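Long-range contacts in lipase aflb (PDB 6IDY), which probably hydrolyses ester bonds of lipids, as expected of a lipase built on the alpha/beta-hydrolase fold: residues K69-F74 / G356-H361; N115-P120 / I147-S152; A142-I147 / V212-N217; S315-I320 / H345-C350. All coordinates share one frame; numbering follows the deposited sequence.

The four contacts form two pairs on opposite sides of the chain's centre. Interactions 1 and 4 have centres 10 Å apart and touch directly: Ser315 OG lies 2.7 Å from Tyr359 O, and Asp318 OD2 lies 2.7 Å from His361 ND1. Because His361 NE2 is also bonded to Ser233 OG, this pair brings together what is probably the Ser-His-Asp catalytic triad. Interactions 2 and 3, likewise 10 Å apart between centres, share Ile147 and meet where Asn115 and Asn117 bond to the end of helix 140-145. Between centres, interactions 1 and 2 are 37 Å apart. The pairs lie toward the two edge strands of the sheet, 341-345 and 147-148.

Interaction 1 of 4, residues K69-F74 / G356-H361; sequences KIQSIF and GGVYTH
The C-terminal end of helix 63-73 meets an irregular loop, residues 356-361, which lies between helix 346-349 and helix 368-379 of this alpha/beta-hydrolase fold. The backbones are nearest at Gln71 CA and Val358 CA, 6.8 Å apart, and no hydrogen bond crosses between the segments; the contact is made by side chains. Phe74 N bonds to Ile70 O at 3.2 Å, so Phe74 follows Ile70 by one turn, and both point their CB atoms toward the loop.

Val358 divides its two methyls between different partners. CG1, anti to the backbone N (chi1 -178°), sits over the centre of the Phe74 ring, 3.5 Å from the ring centroid and only 6° off the normal, a well-centred CH-pi contact. The same CG1 lies 4.0 Å from Ile70 CG2. CG2 turns instead to Gln71, whose extended chain crosses it obliquely and brings OE1 to 3.9 Å from Val358 CG2.

Thr360 has OG1 in the crowded position between backbone N and carbonyl carbon (chi1 55°), where it bonds to Gly363 N and Glu412 OE2. With OG1 there, CG2 is anti to the carbonyl carbon and faces the helix. The neighbouring His361, bonded to Asp318 and Ser233, is probably the catalytic histidine. Met84 of helix 81-90 also packs on Phe74 and Thr360, and Thr360 CG2 approaches Phe74 CE1 obliquely at 3.6 Å.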
loop_
_atom_site.group_PDB
_atom_site.type_symbol
_atom_site.label_atom_id
_atom_site.label_comp_id
_atom_site.label_asym_id
_atom_site.label_seq_id
_atom_site.Cartn_x
_atom_site.Cartn_y
_atom_site.Cartn_z
ATOM N N LYS A 69 -18.491 -11.618 -7.877
ATOM C CA LYS A 69 -17.441 -11.781 -8.886
ATOM C C LYS A 69 -16.107 -12.121 -8.216
ATOM O O LYS A 69 -15.405 -13.002 -8.702
ATOM C CB LYS A 69 -17.287 -10.515 -9.734
ATOM C CG LYS A 69 -18.445 -10.271 -10.678
ATOM C CD LYS A 69 -18.264 -8.966 -11.422
ATOM C CE LYS A 69 -19.444 -8.655 -12.302
ATOM N NZ LYS A 69 -19.521 -9.593 -13.449
ATOM N N ILE A 70 -15.761 -11.428 -7.106
ATOM C CA ILE A 70 -14.523 -11.687 -6.348
ATOM C C ILE A 70 -14.546 -13.127 -5.788
ATOM O O ILE A 70 -13.572 -13.861 -5.961
ATOM C CB ILE A 70 -14.249 -10.607 -5.258
ATOM C CG1 ILE A 70 -14.027 -9.211 -5.907
ATOM C CG2 ILE A 70 -13.044 -11.003 -4.364
ATOM C CD1 ILE A 70 -14.039 -8.006 -4.936
ATOM N N GLN A 71 -15.686 -13.541 -5.189
ATOM C CA GLN A 71 -15.885 -14.887 -4.633
ATOM C C GLN A 71 -15.818 -15.988 -5.706
ATOM O O GLN A 71 -15.399 -17.109 -5.410
ATOM C CB GLN A 71 -17.175 -14.956 -3.801
ATOM C CG GLN A 71 -17.026 -14.142 -2.508
ATOM C CD GLN A 71 -18.082 -14.415 -1.478
ATOM O OE1 GLN A 71 -17.896 -15.239 -0.576
ATOM N NE2 GLN A 71 -19.201 -13.708 -1.572
ATOM N N SER A 72 -16.161 -15.640 -6.964
ATOM C CA SER A 72 -16.070 -16.530 -8.121
ATOM C C SER A 72 -14.585 -16.798 -8.443
ATOM O O SER A 72 -14.234 -17.914 -8.831
ATOM C CB SER A 72 -16.767 -15.903 -9.326
ATOM O OG SER A 72 -16.599 -16.700 -10.488
ATOM N N ILE A 73 -13.720 -15.774 -8.270
ATOM C CA ILE A 73 -12.271 -15.877 -8.492
ATOM C C ILE A 73 -11.669 -16.793 -7.406
ATOM O O ILE A 73 -10.769 -17.580 -7.697
ATOM C CB ILE A 73 -11.585 -14.469 -8.521
ATOM C CG1 ILE A 73 -12.148 -13.587 -9.664
ATOM C CG2 ILE A 73 -10.049 -14.579 -8.606
ATOM C CD1 ILE A 73 -11.776 -12.077 -9.579
ATOM N N PHE A 74 -12.202 -16.699 -6.176
ATOM C CA PHE A 74 -11.758 -17.456 -5.000
ATOM C C PHE A 74 -12.390 -18.851 -4.875
ATOM O O PHE A 74 -12.105 -19.549 -3.898
ATOM C CB PHE A 74 -12.015 -16.633 -3.725
ATOM C CG PHE A 74 -10.950 -15.610 -3.394
ATOM C CD1 PHE A 74 -10.809 -14.453 -4.157
ATOM C CD2 PHE A 74 -10.116 -15.783 -2.298
ATOM C CE1 PHE A 74 -9.822 -13.509 -3.853
ATOM C CE2 PHE A 74 -9.142 -14.825 -1.981
ATOM C CZ PHE A 74 -8.999 -13.700 -2.764
ATOM N N GLY A 356 -15.870 -9.655 7.665
ATOM C CA GLY A 356 -14.884 -10.720 7.808
ATOM C C GLY A 356 -14.862 -11.653 6.608
ATOM O O GLY A 356 -14.323 -12.757 6.690
ATOM N N GLY A 357 -15.444 -11.201 5.495
ATOM C CA GLY A 357 -15.537 -11.961 4.254
ATOM C C GLY A 357 -14.280 -11.948 3.406
ATOM O O GLY A 357 -13.172 -11.757 3.921
ATOM N N VAL A 358 -14.456 -12.158 2.089
ATOM C CA VAL A 358 -13.354 -12.240 1.126
ATOM C C VAL A 358 -12.810 -10.845 0.792
ATOM O O VAL A 358 -13.301 -10.173 -0.121
ATOM C CB VAL A 358 -13.723 -13.088 -0.135
ATOM C CG1 VAL A 358 -12.541 -13.204 -1.098
ATOM C CG2 VAL A 358 -14.213 -14.479 0.264
ATOM N N TYR A 359 -11.802 -10.412 1.562
ATOM C CA TYR A 359 -11.117 -9.146 1.354
ATOM C C TYR A 359 -9.701 -9.436 0.962
ATOM O O TYR A 359 -8.930 -9.998 1.736
ATOM C CB TYR A 359 -11.206 -8.208 2.572
ATOM C CG TYR A 359 -12.608 -7.687 2.770
ATOM C CD1 TYR A 359 -13.546 -8.416 3.497
ATOM C CD2 TYR A 359 -13.025 -6.500 2.169
ATOM C CE1 TYR A 359 -14.855 -7.969 3.642
ATOM C CE2 TYR A 359 -14.333 -6.034 2.318
ATOM C CZ TYR A 359 -15.238 -6.769 3.069
ATOM O OH TYR A 359 -16.527 -6.346 3.225
ATOM N N THR A 360 -9.371 -9.080 -0.272
ATOM C CA THR A 360 -8.057 -9.297 -0.874
ATOM C C THR A 360 -7.000 -8.380 -0.221
ATOM O O THR A 360 -7.324 -7.585 0.667
ATOM C CB THR A 360 -8.167 -9.020 -2.371
ATOM O OG1 THR A 360 -8.685 -7.701 -2.531
ATOM C CG2 THR A 360 -9.066 -10.018 -3.105
ATOM N N HIS A 361 -5.745 -8.492 -0.673
ATOM C CA HIS A 361 -4.621 -7.672 -0.222
ATOM C C HIS A 361 -5.002 -6.195 -0.404
ATOM O O HIS A 361 -4.884 -5.412 0.538
ATOM C CB HIS A 361 -3.393 -8.030 -1.067
ATOM C CG HIS A 361 -2.136 -7.316 -0.689
ATOM N ND1 HIS A 361 -1.476 -7.589 0.497
ATOM C CD2 HIS A 361 -1.416 -6.418 -1.394
ATOM C CE1 HIS A 361 -0.398 -6.824 0.489
ATOM N NE2 HIS A 361 -0.315 -6.114 -0.633
#

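Interaction 2 of 4, residues N115-P120 / I147-S152; sequences NRNPSP and IHIPAS
Two asparagines, Asn115 and Asn117, reach from an extended loop to the edge strand 147-148 with the same first torsion: in each, CG is anti to the carbonyl carbon and beside the backbone N. In Asn117, chi2 of -50° turns the amide so that ND2 faces Ile147 O and OD1 faces Ile149. ND2 donates to Ile147 O over 2.8 Å at 165°, within the carbonyl plane and along a lone pair, and it donates also to Arg144 O. OD1 accepts from a water at 2.7 Å, which in turn accepts from Ile149 N at 2.9 Å. Ile149 CD1 lies 3.5 Å from the same Asn117 OD1.

Asn115 meets His148 across planes turned 74° apart. His148 swings CG anti to its backbone N and donates from ND1 to Asn115 OD1 at 2.9 Å, a bent bond whose donor stands above the carbonyl plane. Asn115 ND2 is taken by Ala145 O, while Trp194 of strand 190-195 meets the His148 ring nearly in parallel.

The donor role of ND1 means that it carries a proton. Ile147 O, Arg144 O and Ala145 O are met by the asparagine amides, and Ile149 N by the water.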
loop_
_atom_site.group_PDB
_atom_site.type_symbol
_atom_site.label_atom_id
_atom_site.label_comp_id
_atom_site.label_asym_id
_atom_site.label_seq_id
_atom_site.Cartn_x
_atom_site.Cartn_y
_atom_site.Cartn_z
ATOM N N ASN A 115 6.234 17.116 -7.948
ATOM C CA ASN A 115 5.422 18.120 -7.257
ATOM C C ASN A 115 6.285 19.302 -6.849
ATOM O O ASN A 115 7.470 19.128 -6.567
ATOM C CB ASN A 115 4.745 17.510 -6.037
ATOM C CG ASN A 115 3.851 16.342 -6.369
ATOM O OD1 ASN A 115 2.720 16.507 -6.837
ATOM N ND2 ASN A 115 4.342 15.136 -6.143
ATOM N N ARG A 116 5.704 20.504 -6.842
ATOM C CA ARG A 116 6.432 21.725 -6.493
ATOM C C ARG A 116 6.012 22.205 -5.112
ATOM O O ARG A 116 4.990 22.876 -4.952
ATOM C CB ARG A 116 6.273 22.805 -7.583
ATOM C CG ARG A 116 6.705 22.353 -8.989
ATOM C CD ARG A 116 8.204 22.477 -9.216
ATOM N NE ARG A 116 8.649 21.752 -10.410
ATOM C CZ ARG A 116 9.190 20.536 -10.399
ATOM N NH1 ARG A 116 9.364 19.887 -9.251
ATOM N NH2 ARG A 116 9.566 19.960 -11.533
ATOM N N ASN A 117 6.781 21.786 -4.110
ATOM C CA ASN A 117 6.535 22.057 -2.699
ATOM C C ASN A 117 7.545 23.061 -2.140
ATOM O O ASN A 117 8.719 22.997 -2.507
ATOM C CB ASN A 117 6.559 20.741 -1.902
ATOM C CG ASN A 117 5.557 19.727 -2.394
ATOM O OD1 ASN A 117 4.373 20.027 -2.576
ATOM N ND2 ASN A 117 6.013 18.502 -2.628
ATOM N N PRO A 118 7.119 23.996 -1.260
ATOM C CA PRO A 118 8.070 24.993 -0.738
ATOM C C PRO A 118 9.108 24.416 0.216
ATOM O O PRO A 118 8.891 23.352 0.792
ATOM C CB PRO A 118 7.166 26.007 -0.030
ATOM C CG PRO A 118 5.970 25.219 0.379
ATOM C CD PRO A 118 5.757 24.213 -0.719
ATOM N N SER A 119 10.236 25.126 0.380
ATOM C CA SER A 119 11.309 24.744 1.301
ATOM C C SER A 119 10.758 24.742 2.742
ATOM O O SER A 119 10.006 25.655 3.090
ATOM C CB SER A 119 12.474 25.719 1.189
ATOM O OG SER A 119 12.064 27.023 1.570
ATOM N N PRO A 120 11.061 23.720 3.576
ATOM C CA PRO A 120 10.511 23.719 4.943
ATOM C C PRO A 120 11.153 24.778 5.832
ATOM O O PRO A 120 12.329 25.107 5.655
ATOM C CB PRO A 120 10.798 22.301 5.445
ATOM C CG PRO A 120 11.987 21.863 4.678
ATOM C CD PRO A 120 11.913 22.536 3.332
ATOM N N ILE A 147 6.254 14.118 -2.756
ATOM C CA ILE A 147 5.095 14.429 -1.919
ATOM C C ILE A 147 4.038 15.206 -2.684
ATOM O O ILE A 147 4.299 16.314 -3.145
ATOM C CB ILE A 147 5.492 15.153 -0.600
ATOM C CG1 ILE A 147 6.698 14.467 0.092
ATOM C CG2 ILE A 147 4.281 15.266 0.342
ATOM C CD1 ILE A 147 7.459 15.333 1.109
ATOM N N HIS A 148 2.836 14.641 -2.786
ATOM C CA HIS A 148 1.727 15.337 -3.412
ATOM C C HIS A 148 0.910 15.977 -2.302
ATOM O O HIS A 148 0.253 15.275 -1.530
ATOM C CB HIS A 148 0.860 14.412 -4.282
ATOM C CG HIS A 148 -0.211 15.158 -5.014
ATOM N ND1 HIS A 148 0.019 15.706 -6.263
ATOM C CD2 HIS A 148 -1.463 15.483 -4.620
ATOM C CE1 HIS A 148 -1.111 16.301 -6.608
ATOM N NE2 HIS A 148 -2.030 16.200 -5.649
ATOM N N ILE A 149 0.999 17.307 -2.197
ATOM C CA ILE A 149 0.266 18.093 -1.209
ATOM C C ILE A 149 -0.950 18.712 -1.913
ATOM O O ILE A 149 -0.776 19.610 -2.742
ATOM C CB ILE A 149 1.159 19.159 -0.505
ATOM C CG1 ILE A 149 2.354 18.495 0.222
ATOM C CG2 ILE A 149 0.324 20.018 0.463
ATOM C CD1 ILE A 149 3.442 19.458 0.727
ATOM N N PRO A 150 -2.182 18.234 -1.627
ATOM C CA PRO A 150 -3.360 18.821 -2.280
ATOM C C PRO A 150 -3.514 20.296 -1.920
ATOM O O PRO A 150 -3.145 20.701 -0.816
ATOM C CB PRO A 150 -4.522 17.971 -1.739
ATOM C CG PRO A 150 -3.869 16.675 -1.298
ATOM C CD PRO A 150 -2.575 17.146 -0.708
ATOM N N ALA A 151 -4.023 21.101 -2.861
ATOM C CA ALA A 151 -4.241 22.544 -2.677
ATOM C C ALA A 151 -5.147 22.859 -1.471
ATOM O O ALA A 151 -5.108 23.977 -0.963
ATOM C CB ALA A 151 -4.821 23.155 -3.943
ATOM N N SER A 152 -5.924 21.863 -1.002
ATOM C CA SER A 152 -6.825 21.994 0.145
ATOM C C SER A 152 -6.148 21.731 1.497
ATOM O O SER A 152 -6.768 22.000 2.527
ATOM C CB SER A 152 -8.053 21.098 -0.024
ATOM O OG SER A 152 -7.677 19.751 -0.250
HETATM O O HOH W 1 2.396 19.030 -4.120
#

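Interaction 3 of 4, residues A142-I147 / V212-N217; sequences ALRAAI and VAYAIN
Tyr214 lays its ring along the backbone and CB atoms of Leu143 and Arg144, with CG anti to its own backbone N (chi1 -173°) so that the ring leaves helix 205-223 in the direction of helix 140-145. Leu143 CB is 3.7 Å from Tyr214 CD2, and Arg144 CB is equally 3.7 Å from Tyr214 CE2; both approach obliquely. Further out, the hydroxyl comes to the edge of the Arg144 guanidinium, in its plane, with the two flat groups 25° apart. At 3.6 Å, Tyr214 OH and Arg144 NE are neighbours without being hydrogen-bonded; the hydroxyl bonds instead to Glu140 OE2, which also makes a long, weak ion pair with Arg144 NH2.

At the edge of the Tyr214 ring, near its plane, Ile147 CD1 lies 4.2 Å from Tyr214 CD2. The same CD1 is 3.8 Å from Ala215 CA and also touches Ala215 CB, with Ile147 CA and Ala215 CA 6.8 Å apart. The backbones come slightly closer at Leu143 CA and Tyr214 CA, 6.5 Å apart. No hydrogen bond joins the segments.

Helix 205-223 forms part of a beta-alpha-beta crossover between the parallel strands 190-195 and 227-232. Helix 140-145, just ahead of edge strand 147-148, packs against its flank, while Ile147 and Ala215 both also touch Leu195 at the end of strand 190-195.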
loop_
_atom_site.group_PDB
_atom_site.type_symbol
_atom_site.label_atom_id
_atom_site.label_comp_id
_atom_site.label_asym_id
_atom_site.label_seq_id
_atom_site.Cartn_x
_atom_site.Cartn_y
_atom_site.Cartn_z
ATOM N N ALA A 142 14.469 15.655 -4.901
ATOM C CA ALA A 142 13.805 14.429 -5.349
ATOM C C ALA A 142 12.879 13.870 -4.252
ATOM O O ALA A 142 11.772 13.436 -4.562
ATOM C CB ALA A 142 14.842 13.383 -5.748
ATOM N N LEU A 143 13.325 13.896 -2.976
ATOM C CA LEU A 143 12.535 13.421 -1.832
ATOM C C LEU A 143 11.275 14.282 -1.656
ATOM O O LEU A 143 10.175 13.737 -1.543
ATOM C CB LEU A 143 13.367 13.444 -0.529
ATOM C CG LEU A 143 14.511 12.437 -0.396
ATOM C CD1 LEU A 143 15.446 12.842 0.714
ATOM C CD2 LEU A 143 13.992 11.028 -0.127
ATOM N N ARG A 144 11.441 15.625 -1.654
ATOM C CA ARG A 144 10.342 16.578 -1.486
ATOM C C ARG A 144 9.362 16.545 -2.672
ATOM O O ARG A 144 8.152 16.673 -2.461
ATOM C CB ARG A 144 10.898 17.998 -1.272
ATOM C CG ARG A 144 9.887 19.001 -0.711
ATOM C CD ARG A 144 10.334 20.435 -0.940
ATOM N NE ARG A 144 11.583 20.749 -0.244
ATOM C CZ ARG A 144 12.368 21.779 -0.535
ATOM N NH1 ARG A 144 12.045 22.615 -1.514
ATOM N NH2 ARG A 144 13.483 21.983 0.150
ATOM N N ALA A 145 9.877 16.370 -3.910
ATOM C CA ALA A 145 9.038 16.332 -5.119
ATOM C C ALA A 145 8.118 15.100 -5.196
ATOM O O ALA A 145 7.137 15.123 -5.937
ATOM C CB ALA A 145 9.891 16.456 -6.378
ATOM N N ALA A 146 8.416 14.046 -4.408
ATOM C CA ALA A 146 7.613 12.818 -4.347
ATOM C C ALA A 146 6.305 13.049 -3.571
ATOM O O ALA A 146 5.359 12.274 -3.718
ATOM C CB ALA A 146 8.414 11.705 -3.697
ATOM N N ILE A 147 6.254 14.118 -2.756
ATOM C CA ILE A 147 5.095 14.429 -1.919
ATOM C C ILE A 147 4.038 15.206 -2.684
ATOM O O ILE A 147 4.299 16.314 -3.145
ATOM C CB ILE A 147 5.492 15.153 -0.600
ATOM C CG1 ILE A 147 6.698 14.467 0.092
ATOM C CG2 ILE A 147 4.281 15.266 0.342
ATOM C CD1 ILE A 147 7.459 15.333 1.109
ATOM N N VAL A 212 9.670 8.097 2.755
ATOM C CA VAL A 212 8.764 8.074 3.907
ATOM C C VAL A 212 9.377 8.897 5.048
ATOM O O VAL A 212 8.687 9.750 5.604
ATOM C CB VAL A 212 8.371 6.642 4.370
ATOM C CG1 VAL A 212 7.458 6.690 5.596
ATOM C CG2 VAL A 212 7.704 5.866 3.247
ATOM N N ALA A 213 10.661 8.642 5.386
ATOM C CA ALA A 213 11.384 9.364 6.448
ATOM C C ALA A 213 11.386 10.860 6.165
ATOM O O ALA A 213 11.049 11.643 7.056
ATOM C CB ALA A 213 12.814 8.852 6.566
ATOM N N TYR A 214 11.701 11.260 4.910
ATOM C CA TYR A 214 11.678 12.677 4.567
ATOM C C TYR A 214 10.268 13.248 4.621
ATOM O O TYR A 214 10.101 14.331 5.179
ATOM C CB TYR A 214 12.370 12.986 3.227
ATOM C CG TYR A 214 12.494 14.473 2.975
ATOM C CD1 TYR A 214 13.539 15.210 3.526
ATOM C CD2 TYR A 214 11.547 15.151 2.212
ATOM C CE1 TYR A 214 13.646 16.583 3.311
ATOM C CE2 TYR A 214 11.637 16.524 2.001
ATOM C CZ TYR A 214 12.690 17.237 2.550
ATOM O OH TYR A 214 12.776 18.593 2.342
ATOM N N ALA A 215 9.262 12.529 4.067
ATOM C CA ALA A 215 7.860 12.975 4.069
ATOM C C ALA A 215 7.369 13.215 5.489
ATOM O O ALA A 215 6.734 14.234 5.746
ATOM C CB ALA A 215 6.964 11.968 3.358
ATOM N N ILE A 216 7.720 12.313 6.427
ATOM C CA ILE A 216 7.349 12.469 7.833
ATOM C C ILE A 216 7.886 13.784 8.400
ATOM O O ILE A 216 7.101 14.615 8.857
ATOM C CB ILE A 216 7.743 11.239 8.693
ATOM C CG1 ILE A 216 6.877 9.997 8.333
ATOM C CG2 ILE A 216 7.599 11.579 10.177
ATOM C CD1 ILE A 216 7.442 8.631 8.883
ATOM N N ASN A 217 9.214 13.980 8.337
ATOM C CA ASN A 217 9.872 15.173 8.865
ATOM C C ASN A 217 9.491 16.448 8.126
ATOM O O ASN A 217 9.370 17.497 8.759
ATOM C CB ASN A 217 11.383 14.978 8.926
ATOM C CG ASN A 217 11.802 14.046 10.038
ATOM O OD1 ASN A 217 11.083 13.846 11.029
ATOM N ND2 ASN A 217 12.985 13.474 9.916
#

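Interaction 4 of 4, residues S315-I320 / H345-C350; sequences STFDEI and HLQTIC
Gln347, in the short helix 346-349, points its CB toward the loop 315-320, and its chain can be followed atom by atom into that loop. CB passes Thr316 OG1 at 4.0 Å. CG, anti to the carbonyl carbon, comes to 4.0 Å from Phe317 CE2. The bend at chi2 (72°) then turns the amide so that both of its ends are used. OE1 accepts from Thr316 N at 2.8 Å; the N-H points almost straight at it, 173°, yet the donor stands well above the carbonyl plane. NE2 donates to Ser315 OG over 2.9 Å and has a second acceptor in Gly357 O. That same NE2 also lies 3.5 Å from Phe317 CD2, at the ring's edge, with the amide and ring planes 82° apart.

The loop opens with a type I beta turn from Ser315 to Asp318, directly after strand 310-314. In the alpha/beta-hydrolase fold a loop following a late strand carries the catalytic acid, and Asp318, bonded through OD2 to His361 ND1, is consistent with that role. Its OD1 accepts from Ile320 N, an Asx turn that helps to hold the carboxylate. Ser315 OG accepts from Phe317 N as well, closing an ST turn, and bonds to Tyr359 O.

His345, at the N-cap of the helix, makes two hydrogen bonds near its ring plane, NE2 with Thr316 OG1 and ND1 with Thr348 OG1, each 2.7 Å long; together they restrain the ring's rotation. Beside this polar network, Leu346 CD1 lies 3.7 Å from Ser315 CB.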
loop_
_atom_site.group_PDB
_atom_site.type_symbol
_atom_site.label_atom_id
_atom_site.label_comp_id
_atom_site.label_asym_id
_atom_site.label_seq_id
_atom_site.Cartn_x
_atom_site.Cartn_y
_atom_site.Cartn_z
ATOM N N SER A 315 -6.058 -9.540 6.228
ATOM C CA SER A 315 -7.042 -10.558 5.885
ATOM C C SER A 315 -6.443 -11.910 5.499
ATOM O O SER A 315 -5.422 -11.959 4.815
ATOM C CB SER A 315 -7.897 -10.038 4.731
ATOM O OG SER A 315 -8.836 -10.980 4.239
ATOM N N THR A 316 -7.147 -13.001 5.851
ATOM C CA THR A 316 -6.806 -14.385 5.483
ATOM C C THR A 316 -6.795 -14.522 3.944
ATOM O O THR A 316 -5.965 -15.246 3.392
ATOM C CB THR A 316 -7.849 -15.349 6.103
ATOM O OG1 THR A 316 -7.655 -15.382 7.512
ATOM C CG2 THR A 316 -7.759 -16.793 5.554
ATOM N N PHE A 317 -7.708 -13.801 3.267
ATOM C CA PHE A 317 -7.900 -13.873 1.817
ATOM C C PHE A 317 -6.920 -13.008 1.023
ATOM O O PHE A 317 -7.131 -12.763 -0.167
ATOM C CB PHE A 317 -9.366 -13.586 1.464
ATOM C CG PHE A 317 -10.280 -14.598 2.121
ATOM C CD1 PHE A 317 -10.358 -15.903 1.643
ATOM C CD2 PHE A 317 -11.012 -14.264 3.253
ATOM C CE1 PHE A 317 -11.157 -16.851 2.281
ATOM C CE2 PHE A 317 -11.832 -15.208 3.881
ATOM C CZ PHE A 317 -11.895 -16.495 3.395
ATOM N N ASP A 318 -5.798 -12.624 1.659
ATOM C CA ASP A 318 -4.718 -11.877 1.014
ATOM C C ASP A 318 -4.059 -12.821 -0.019
ATOM O O ASP A 318 -3.521 -13.858 0.358
ATOM C CB ASP A 318 -3.689 -11.428 2.071
ATOM C CG ASP A 318 -2.712 -10.384 1.582
ATOM O OD1 ASP A 318 -2.119 -10.583 0.497
ATOM O OD2 ASP A 318 -2.519 -9.382 2.289
ATOM N N GLU A 319 -4.141 -12.470 -1.311
ATOM C CA GLU A 319 -3.611 -13.275 -2.423
ATOM C C GLU A 319 -2.130 -12.993 -2.735
ATOM O O GLU A 319 -1.550 -13.637 -3.612
ATOM C CB GLU A 319 -4.505 -13.088 -3.676
ATOM C CG GLU A 319 -4.224 -11.837 -4.505
ATOM C CD GLU A 319 -4.711 -10.488 -4.002
ATOM O OE1 GLU A 319 -5.155 -10.379 -2.836
ATOM O OE2 GLU A 319 -4.641 -9.525 -4.795
ATOM N N ILE A 320 -1.534 -12.022 -2.036
ATOM C CA ILE A 320 -0.151 -11.579 -2.247
ATOM C C ILE A 320 0.764 -12.041 -1.124
ATOM O O ILE A 320 1.866 -12.525 -1.380
ATOM C CB ILE A 320 -0.098 -10.015 -2.366
ATOM C CG1 ILE A 320 -1.087 -9.445 -3.434
ATOM C CG2 ILE A 320 1.331 -9.510 -2.583
ATOM C CD1 ILE A 320 -0.900 -9.813 -4.839
ATOM N N HIS A 345 -6.945 -8.810 12.677
ATOM C CA HIS A 345 -7.248 -9.836 11.683
ATOM C C HIS A 345 -8.746 -9.785 11.416
ATOM O O HIS A 345 -9.543 -10.034 12.328
ATOM C CB HIS A 345 -6.817 -11.216 12.204
ATOM C CG HIS A 345 -7.019 -12.335 11.230
ATOM N ND1 HIS A 345 -7.696 -13.487 11.586
ATOM C CD2 HIS A 345 -6.619 -12.444 9.942
ATOM C CE1 HIS A 345 -7.669 -14.262 10.519
ATOM N NE2 HIS A 345 -7.029 -13.675 9.507
ATOM N N LEU A 346 -9.133 -9.425 10.175
ATOM C CA LEU A 346 -10.545 -9.283 9.778
ATOM C C LEU A 346 -11.415 -10.476 10.135
ATOM O O LEU A 346 -12.489 -10.293 10.696
ATOM C CB LEU A 346 -10.698 -8.985 8.269
ATOM C CG LEU A 346 -9.978 -7.781 7.673
ATOM C CD1 LEU A 346 -10.350 -7.633 6.211
ATOM C CD2 LEU A 346 -10.333 -6.495 8.399
ATOM N N GLN A 347 -10.943 -11.689 9.808
ATOM C CA GLN A 347 -11.655 -12.956 9.994
ATOM C C GLN A 347 -11.735 -13.409 11.461
ATOM O O GLN A 347 -12.462 -14.353 11.760
ATOM C CB GLN A 347 -11.073 -14.057 9.084
ATOM C CG GLN A 347 -11.303 -13.822 7.574
ATOM C CD GLN A 347 -10.466 -12.697 6.986
ATOM O OE1 GLN A 347 -9.358 -12.399 7.450
ATOM N NE2 GLN A 347 -10.975 -12.044 5.947
ATOM N N THR A 348 -11.033 -12.721 12.376
ATOM C CA THR A 348 -11.113 -12.988 13.815
ATOM C C THR A 348 -12.133 -12.014 14.415
ATOM O O THR A 348 -13.125 -12.456 14.987
ATOM C CB THR A 348 -9.728 -12.879 14.490
ATOM O OG1 THR A 348 -8.890 -13.926 14.017
ATOM C CG2 THR A 348 -9.810 -12.966 16.010
ATOM N N ILE A 349 -11.877 -10.696 14.287
ATOM C CA ILE A 349 -12.730 -9.627 14.823
ATOM C C ILE A 349 -14.149 -9.682 14.238
ATOM O O ILE A 349 -15.116 -9.558 14.995
ATOM C CB ILE A 349 -12.062 -8.232 14.665
ATOM C CG1 ILE A 349 -10.699 -8.188 15.395
ATOM C CG2 ILE A 349 -12.984 -7.099 15.152
ATOM C CD1 ILE A 349 -9.781 -7.126 14.916
ATOM N N CYS A 350 -14.268 -9.897 12.908
ATOM C CA CYS A 350 -15.565 -9.984 12.229
ATOM C C CYS A 350 -15.843 -11.395 11.688
ATOM O O CYS A 350 -16.424 -11.537 10.614
ATOM C CB CYS A 350 -15.680 -8.924 11.135
ATOM S SG CYS A 350 -15.686 -7.217 11.741
#